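Local coordinates for peptidylprolyl Isomerase (Naegleria fowleri, PDB 6B4P), which probably catalyses the cis-trans isomerisation of peptide bonds preceding proline, as a member of the FKBP family, at residues T11-I16 against R21-I26. Residues are numbered along the deposited sequence; the frame is centred on the assembly and turned at random. Where two conformers were deposited one is given.
Sequences TDWIPI and RLKKKI
The hydroxyl OG1 of Thr-11 takes part in two hydrogen bonds: it accepts one from the amide N of Ile-26 at 2.9 Å and donates one to the carbonyl O of its own neighbour Asp-12 at 3.0 Å. One threonine thus ties the start of the modelled chain to the far end of strand 23-26. Further along, the antiparallel pair Ile-14 and Lys-24 is joined by both of its backbone bonds, from N of Ile-14 to O of Lys-24 (2.6 Å) and from N of Lys-24 to O of Ile-14, and N of Ile-16 adds a bond to O of Leu-22.

How a surface indole can be held by lysines is well illustrated by Trp-13, whose ring is sandwiched between Lys-23 and Lys-25. Over one face, CD of Lys-25 stands 3.6 Å from the centroid of the six-membered ring in a CH-pi contact. On the opposite face Lys-23, with CG between backbone N and carbonyl carbon (chi1 56°) and the chain extended beyond, lays its methylenes across the indole and brings NZ to 3.5 Å from the centroid of the five-membered ring, 8° off the normal, a cation-pi interaction. Its ammonium also has a long, weak ion pair with Glu-95.

On the face that carries Ile-14 and Lys-24, CD1 of Ile-14 meets CD1 of Ile-26 at 3.9 Å. CG2 of Ile-16 packs on CD2 of Leu-22, and CD1 of Ile-16 touches the stem of Lys-24, whose NZ forms a salt bridge with Glu-90. Strands 14-15 and 23-26, consecutive and antiparallel, form a beta hairpin; because 23-26 also pairs with strand 91-96, the hairpin adds strand 14-15 at the edge of the antiparallel sheet of this FKBP-type domain.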
loop_
_atom_site.group_PDB
_atom_site.type_symbol
_atom_site.label_atom_id
_atom_site.label_comp_id
_atom_site.label_asym_id
_atom_site.label_seq_id
_atom_site.Cartn_x
_atom_site.Cartn_y
_atom_site.Cartn_z
ATOM N N THR A 11 -12.234 6.745 -8.172
ATOM C CA THR A 11 -11.908 6.558 -9.581
ATOM C C THR A 11 -12.132 5.109 -10.018
ATOM O O THR A 11 -12.444 4.249 -9.195
ATOM C CB THR A 11 -10.439 6.960 -9.877
ATOM O OG1 THR A 11 -9.529 6.104 -9.164
ATOM C CG2 THR A 11 -10.189 8.409 -9.468
ATOM N N ASP A 12 -11.996 4.848 -11.318
ATOM C CA ASP A 12 -11.816 3.478 -11.775
ATOM C C ASP A 12 -10.406 2.995 -11.438
ATOM O O ASP A 12 -9.537 3.769 -11.027
ATOM C CB ASP A 12 -12.050 3.370 -13.276
ATOM C CG ASP A 12 -13.522 3.339 -13.637
ATOM O OD1 ASP A 12 -14.250 2.451 -13.130
ATOM O OD2 ASP A 12 -13.945 4.204 -14.430
ATOM N N TRP A 13 -10.176 1.695 -11.629
ATOM C CA TRP A 13 -8.864 1.122 -11.340
ATOM C C TRP A 13 -7.789 1.728 -12.239
ATOM O O TRP A 13 -7.977 1.868 -13.453
ATOM C CB TRP A 13 -8.888 -0.398 -11.514
ATOM C CG TRP A 13 -9.637 -1.142 -10.463
ATOM C CD1 TRP A 13 -10.805 -1.843 -10.624
ATOM C CD2 TRP A 13 -9.266 -1.291 -9.091
ATOM N NE1 TRP A 13 -11.179 -2.415 -9.429
ATOM C CE2 TRP A 13 -10.259 -2.082 -8.470
ATOM C CE3 TRP A 13 -8.199 -0.817 -8.317
ATOM C CZ2 TRP A 13 -10.206 -2.425 -7.119
ATOM C CZ3 TRP A 13 -8.145 -1.163 -6.968
ATOM C CH2 TRP A 13 -9.152 -1.955 -6.384
ATOM N N ILE A 14 -6.672 2.099 -11.630
ATOM C CA ILE A 14 -5.493 2.654 -12.289
ATOM C C ILE A 14 -4.382 1.615 -12.184
ATOM O O ILE A 14 -3.963 1.288 -11.069
ATOM C CB ILE A 14 -5.056 3.976 -11.637
ATOM C CG1 ILE A 14 -6.178 5.011 -11.711
ATOM C CG2 ILE A 14 -3.775 4.504 -12.278
ATOM C CD1 ILE A 14 -5.976 6.188 -10.786
ATOM N N PRO A 15 -3.880 1.073 -13.293
ATOM C CA PRO A 15 -2.794 0.088 -13.204
ATOM C C PRO A 15 -1.485 0.729 -12.768
ATOM O O PRO A 15 -1.149 1.844 -13.178
ATOM C CB PRO A 15 -2.691 -0.466 -14.634
ATOM C CG PRO A 15 -3.935 0.004 -15.342
ATOM C CD PRO A 15 -4.308 1.293 -14.684
ATOM N N ILE A 16 -0.742 0.006 -11.933
ATOM C CA ILE A 16 0.562 0.441 -11.436
ATOM C C ILE A 16 1.684 -0.397 -12.030
ATOM O O ILE A 16 2.680 0.136 -12.523
ATOM C CB ILE A 16 0.607 0.395 -9.893
ATOM C CG1 ILE A 16 -0.423 1.343 -9.299
ATOM C CG2 ILE A 16 1.999 0.769 -9.386
ATOM C CD1 ILE A 16 -0.633 1.101 -7.843
ATOM N N ARG A 21 -1.827 -5.869 -12.929
ATOM C CA ARG A 21 -2.522 -6.591 -11.869
ATOM C C ARG A 21 -2.392 -5.906 -10.513
ATOM O O ARG A 21 -3.262 -6.083 -9.656
ATOM C CB ARG A 21 -2.011 -8.028 -11.806
ATOM C CG ARG A 21 -2.435 -8.841 -13.025
ATOM C CD ARG A 21 -1.757 -10.198 -13.101
ATOM N NE ARG A 21 -1.979 -10.998 -11.902
ATOM C CZ ARG A 21 -1.025 -11.316 -11.032
ATOM N NH1 ARG A 21 -1.316 -12.048 -9.965
ATOM N NH2 ARG A 21 0.223 -10.904 -11.234
ATOM N N LEU A 22 -1.327 -5.137 -10.295
ATOM C CA LEU A 22 -1.227 -4.241 -9.149
ATOM C C LEU A 22 -1.873 -2.927 -9.565
ATOM O O LEU A 22 -1.462 -2.326 -10.563
ATOM C CB LEU A 22 0.232 -4.014 -8.747
ATOM C CG LEU A 22 0.524 -2.984 -7.647
ATOM C CD1 LEU A 22 0.061 -3.525 -6.306
ATOM C CD2 LEU A 22 2.010 -2.637 -7.609
ATOM N N LYS A 23 -2.892 -2.489 -8.831
ATOM C CA LYS A 23 -3.692 -1.371 -9.315
ATOM C C LYS A 23 -4.292 -0.626 -8.136
ATOM O O LYS A 23 -4.378 -1.160 -7.028
ATOM C CB LYS A 23 -4.787 -1.871 -10.254
ATOM C CG LYS A 23 -5.682 -2.917 -9.604
ATOM C CD LYS A 23 -6.679 -3.512 -10.574
ATOM C CE LYS A 23 -7.590 -4.450 -9.821
ATOM N NZ LYS A 23 -8.801 -4.797 -10.606
ATOM N N LYS A 24 -4.720 0.613 -8.384
ATOM C CA LYS A 24 -5.292 1.431 -7.324
ATOM C C LYS A 24 -6.462 2.265 -7.831
ATOM O O LYS A 24 -6.614 2.521 -9.030
ATOM C CB LYS A 24 -4.243 2.370 -6.700
ATOM C CG LYS A 24 -3.918 3.568 -7.579
ATOM C CD LYS A 24 -2.831 4.470 -6.960
ATOM C CE LYS A 24 -2.575 5.664 -7.853
ATOM N NZ LYS A 24 -1.507 6.588 -7.307
ATOM N N LYS A 25 -7.300 2.671 -6.881
ATOM C CA LYS A 25 -8.323 3.695 -7.072
ATOM C C LYS A 25 -7.989 4.847 -6.139
ATOM O O LYS A 25 -7.713 4.618 -4.956
ATOM C CB LYS A 25 -9.722 3.158 -6.761
ATOM C CG LYS A 25 -10.232 2.111 -7.748
ATOM C CD LYS A 25 -11.337 1.253 -7.144
ATOM C CE LYS A 25 -12.460 2.081 -6.554
ATOM N NZ LYS A 25 -13.489 1.198 -5.924
ATOM N N ILE A 26 -8.009 6.076 -6.655
ATOM C CA ILE A 26 -7.719 7.234 -5.818
ATOM C C ILE A 26 -8.988 7.600 -5.061
ATOM O O ILE A 26 -10.052 7.785 -5.661
ATOM C CB ILE A 26 -7.189 8.414 -6.650
ATOM C CG1 ILE A 26 -5.855 8.024 -7.292
ATOM C CG2 ILE A 26 -7.014 9.656 -5.779
ATOM C CD1 ILE A 26 -5.265 9.079 -8.202
#